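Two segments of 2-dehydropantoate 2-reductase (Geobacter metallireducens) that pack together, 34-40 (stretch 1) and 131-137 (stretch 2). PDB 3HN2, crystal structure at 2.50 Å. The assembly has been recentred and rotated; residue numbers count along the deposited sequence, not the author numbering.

Stretch 1, residues 34-40: RDYEAIA
Stretch 2, residues 131-137: NRGEPGE

Stretch 1 enters as a loop and coils into a helix that continues beyond A40. R34 has helix-like angles (phi/psi -62/-41), D35 breaks from them at -127/60, Y36 returns to helical angles (-74/-47), and the rest follow at -67/-30 (E37), -74/-29 (A38), -99/-22 (I39) and -75/-29 (A40). A40 N donates to Y36 O at 2.9 Å, while the bond from I39 N to Y36 O, at 3.3 Å, is weak. Stretch 2 is irregular, from N131 (-94/147) and R132 (-115/-170) to E137 (-132/117), but folds back on itself, G133 N donating to E137 O at 3.2 Å. Its bend uses positive phi at G133 (113/63) and G136 (102/26), with E134 at -140/86 and P135 at -11/95 between them; at either glycine a CB would jam against the preceding carbonyl oxygen.

The register sets D35 CA 5.6 Å from P135 CA and I39 CA 5.7 Å from G136 CA, rising in number along both stretches; the two CA steps, D35 to I39 and P135 to G136, run roughly the same way. The contact buries 237 Å², and no hydrogen bond crosses it.

D35 (chi1 39°, p; chi2 24°) points toward stretch 2. Its OD2 forms a salt bridge with R132 NH2 at 3.5 Å, meeting the guanidinium at its edge, near its plane. R132 reaches across with chi1 p, chi2 t, chi3 m and chi4 -100°. D35 OD2 also lies 3.5 Å from P135 CA, and D35 CB 3.8 Å from P135 CB.

Three residues on, A38 CB approaches P135 O to 3.3 Å and makes an apolar contact with P135 CB at 4.0 Å. I39 (chi1 m, chi2 t) leaves its backbone sideways, yet its CG1 comes within 3.8 Å of G136 CA. A CB on G136 would lie only 3.2 Å from I39 CG1, so the bare glycine permits this approach.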

ATOM      1  N   ARG A  34     -31.319   6.276   7.252  1.00 72.88           N
ATOM      2  CA  ARG A  34     -31.311   7.437   6.363  1.00 77.59           C
ATOM      3  C   ARG A  34     -31.855   7.124   4.961  1.00 81.23           C
ATOM      4  O   ARG A  34     -32.610   7.914   4.388  1.00 84.02           O
ATOM      5  CB  ARG A  34     -29.894   8.029   6.305  1.00 79.70           C
ATOM      6  CG  ARG A  34     -29.583   8.886   5.083  1.00 91.89           C
ATOM      7  CD  ARG A  34     -28.587   9.990   5.404  1.00 97.14           C
ATOM      8  NE  ARG A  34     -29.219  11.109   6.104  1.00 99.37           N
ATOM      9  CZ  ARG A  34     -29.831  12.131   5.506  1.00102.57           C
ATOM     10  NH1 ARG A  34     -29.906  12.195   4.182  1.00105.33           N
ATOM     11  NH2 ARG A  34     -30.374  13.097   6.236  1.00 93.84           N
ATOM     12  N   ASP A  35     -31.494   5.960   4.431  1.00 83.69           N
ATOM     13  CA  ASP A  35     -31.894   5.583   3.079  1.00 85.58           C
ATOM     14  C   ASP A  35     -32.592   4.221   3.006  1.00 84.55           C
ATOM     15  O   ASP A  35     -32.122   3.307   2.326  1.00 85.05           O
ATOM     16  CB  ASP A  35     -30.696   5.652   2.120  1.00 88.51           C
ATOM     17  CG  ASP A  35     -29.395   5.151   2.746  1.00 97.24           C
ATOM     18  OD1 ASP A  35     -29.440   4.354   3.711  1.00107.06           O
ATOM     19  OD2 ASP A  35     -28.317   5.556   2.260  1.00 97.56           O
ATOM     20  N   TYR A  36     -33.716   4.098   3.708  1.00 81.52           N
ATOM     21  CA  TYR A  36     -34.560   2.909   3.622  1.00 75.47           C
ATOM     22  C   TYR A  36     -35.316   2.900   2.297  1.00 75.42           C
ATOM     23  O   TYR A  36     -35.350   1.885   1.602  1.00 72.77           O
ATOM     24  CB  TYR A  36     -35.540   2.853   4.801  1.00 73.22           C
ATOM     25  CG  TYR A  36     -36.605   1.776   4.691  1.00 73.62           C
ATOM     26  CD1 TYR A  36     -37.910   2.093   4.310  1.00 65.52           C
ATOM     27  CD2 TYR A  36     -36.307   0.442   4.976  1.00 80.63           C
ATOM     28  CE1 TYR A  36     -38.891   1.108   4.208  1.00 79.66           C
ATOM     29  CE2 TYR A  36     -37.283  -0.552   4.877  1.00 84.65           C
ATOM     30  CZ  TYR A  36     -38.573  -0.212   4.494  1.00 80.34           C
ATOM     31  OH  TYR A  36     -39.542  -1.186   4.395  1.00 71.66           O
ATOM     32  N   GLU A  37     -35.903   4.046   1.963  1.00 76.37           N
ATOM     33  CA  GLU A  37     -36.765   4.205   0.790  1.00 76.85           C
ATOM     34  C   GLU A  37     -36.034   4.072  -0.549  1.00 74.49           C
ATOM     35  O   GLU A  37     -36.622   3.630  -1.536  1.00 75.13           O
ATOM     36  CB  GLU A  37     -37.518   5.539   0.870  1.00 77.13           C
ATOM     37  CG  GLU A  37     -36.665   6.717   1.340  1.00 85.81           C
ATOM     38  CD  GLU A  37     -37.450   7.728   2.160  1.00101.61           C
ATOM     39  OE1 GLU A  37     -38.525   8.169   1.702  1.00108.40           O
ATOM     40  OE2 GLU A  37     -36.987   8.086   3.266  1.00105.55           O
ATOM     41  N   ALA A  38     -34.758   4.447  -0.569  1.00 75.58           N
ATOM     42  CA  ALA A  38     -33.937   4.354  -1.775  1.00 74.90           C
ATOM     43  C   ALA A  38     -33.536   2.915  -2.102  1.00 77.46           C
ATOM     44  O   ALA A  38     -33.345   2.569  -3.268  1.00 81.08           O
ATOM     45  CB  ALA A  38     -32.711   5.228  -1.640  1.00 71.10           C
ATOM     46  N   ILE A  39     -33.423   2.081  -1.070  1.00 80.96           N
ATOM     47  CA  ILE A  39     -32.990   0.689  -1.228  1.00 82.88           C
ATOM     48  C   ILE A  39     -34.181  -0.293  -1.252  1.00 83.77           C
ATOM     49  O   ILE A  39     -34.075  -1.400  -1.789  1.00 85.14           O
ATOM     50  CB  ILE A  39     -31.911   0.305  -0.159  1.00 84.88           C
ATOM     51  CG1 ILE A  39     -30.823   1.386  -0.093  1.00 84.59           C
ATOM     52  CG2 ILE A  39     -31.261  -1.045  -0.470  1.00 84.04           C
ATOM     53  CD1 ILE A  39     -29.774   1.181   0.995  1.00 81.85           C
ATOM     54  N   ALA A  40     -35.321   0.120  -0.699  1.00 84.56           N
ATOM     55  CA  ALA A  40     -36.553  -0.667  -0.816  1.00 85.38           C
ATOM     56  C   ALA A  40     -37.148  -0.548  -2.221  1.00 86.93           C
ATOM     57  O   ALA A  40     -37.806  -1.472  -2.706  1.00 85.71           O
ATOM     58  CB  ALA A  40     -37.570  -0.250   0.237  1.00 83.25           C
ATOM     59  N   ASN A 131     -15.348   5.102   0.519  1.00 78.48           N
ATOM     60  CA  ASN A 131     -16.291   6.204   0.662  1.00 77.69           C
ATOM     61  C   ASN A 131     -17.636   5.740   0.111  1.00 76.63           C
ATOM     62  O   ASN A 131     -17.685   4.932  -0.811  1.00 75.81           O
ATOM     63  CB  ASN A 131     -15.784   7.497  -0.008  1.00 77.56           C
ATOM     64  CG  ASN A 131     -15.850   7.457  -1.536  1.00 77.55           C
ATOM     65  OD1 ASN A 131     -14.889   7.071  -2.201  1.00 62.37           O
ATOM     66  ND2 ASN A 131     -16.984   7.876  -2.093  1.00 79.30           N
ATOM     67  N   ARG A 132     -18.727   6.222   0.692  1.00 79.60           N
ATOM     68  CA  ARG A 132     -20.058   5.850   0.223  1.00 82.75           C
ATOM     69  C   ARG A 132     -20.773   7.073  -0.335  1.00 82.35           C
ATOM     70  O   ARG A 132     -20.155   8.120  -0.540  1.00 78.88           O
ATOM     71  CB  ARG A 132     -20.871   5.232   1.370  1.00 81.39           C
ATOM     72  CG  ARG A 132     -21.027   6.137   2.594  1.00 82.56           C
ATOM     73  CD  ARG A 132     -21.768   5.436   3.721  1.00 90.60           C
ATOM     74  NE  ARG A 132     -23.219   5.446   3.538  1.00 97.49           N
ATOM     75  CZ  ARG A 132     -24.049   6.294   4.140  1.00 97.84           C
ATOM     76  NH1 ARG A 132     -23.584   7.217   4.974  1.00 96.59           N
ATOM     77  NH2 ARG A 132     -25.352   6.221   3.907  1.00102.47           N
ATOM     78  N   GLY A 133     -22.066   6.931  -0.611  1.00 84.28           N
ATOM     79  CA  GLY A 133     -22.945   8.089  -0.604  1.00 86.53           C
ATOM     80  C   GLY A 133     -23.596   8.610  -1.863  1.00 83.59           C
ATOM     81  O   GLY A 133     -23.327   9.734  -2.280  1.00 88.78           O
ATOM     82  N   GLU A 134     -24.447   7.790  -2.464  1.00 80.16           N
ATOM     83  CA  GLU A 134     -25.558   8.273  -3.271  1.00 81.82           C
ATOM     84  C   GLU A 134     -26.688   7.326  -2.903  1.00 82.24           C
ATOM     85  O   GLU A 134     -26.902   6.337  -3.605  1.00 85.14           O
ATOM     86  CB  GLU A 134     -25.272   8.223  -4.778  1.00 84.26           C
ATOM     87  CG  GLU A 134     -24.265   9.246  -5.324  1.00 89.20           C
ATOM     88  CD  GLU A 134     -24.651  10.698  -5.058  1.00 93.62           C
ATOM     89  OE1 GLU A 134     -25.840  11.055  -5.214  1.00 99.25           O
ATOM     90  OE2 GLU A 134     -23.752  11.492  -4.704  1.00 93.04           O
ATOM     91  N   PRO A 135     -27.422   7.639  -1.811  1.00 81.72           N
ATOM     92  CA  PRO A 135     -28.282   6.765  -1.019  1.00 78.97           C
ATOM     93  C   PRO A 135     -28.573   5.390  -1.627  1.00 79.48           C
ATOM     94  O   PRO A 135     -29.471   5.244  -2.458  1.00 80.94           O
ATOM     95  CB  PRO A 135     -29.541   7.616  -0.861  1.00 77.73           C
ATOM     96  CG  PRO A 135     -28.988   9.063  -0.812  1.00 77.30           C
ATOM     97  CD  PRO A 135     -27.544   9.020  -1.313  1.00 81.07           C
ATOM     98  N   GLY A 136     -27.779   4.401  -1.224  1.00 79.92           N
ATOM     99  CA  GLY A 136     -27.861   3.056  -1.782  1.00 78.53           C
ATOM    100  C   GLY A 136     -26.761   2.774  -2.787  1.00 78.99           C
ATOM    101  O   GLY A 136     -26.933   1.957  -3.692  1.00 79.99           O
ATOM    102  N   GLU A 137     -25.635   3.469  -2.640  1.00 78.28           N
ATOM    103  CA  GLU A 137     -24.461   3.237  -3.480  1.00 76.84           C
ATOM    104  C   GLU A 137     -23.200   3.117  -2.628  1.00 76.90           C
ATOM    105  O   GLU A 137     -22.812   4.056  -1.926  1.00 78.80           O
ATOM    106  CB  GLU A 137     -24.306   4.333  -4.542  1.00 76.39           C
ATOM    107  CG  GLU A 137     -25.282   4.213  -5.713  1.00 77.17           C
ATOM    108  CD  GLU A 137     -24.995   5.186  -6.849  1.00 79.33           C
ATOM    109  OE1 GLU A 137     -24.005   5.946  -6.773  1.00 78.46           O
ATOM    110  OE2 GLU A 137     -25.769   5.183  -7.831  1.00 81.95           O
TER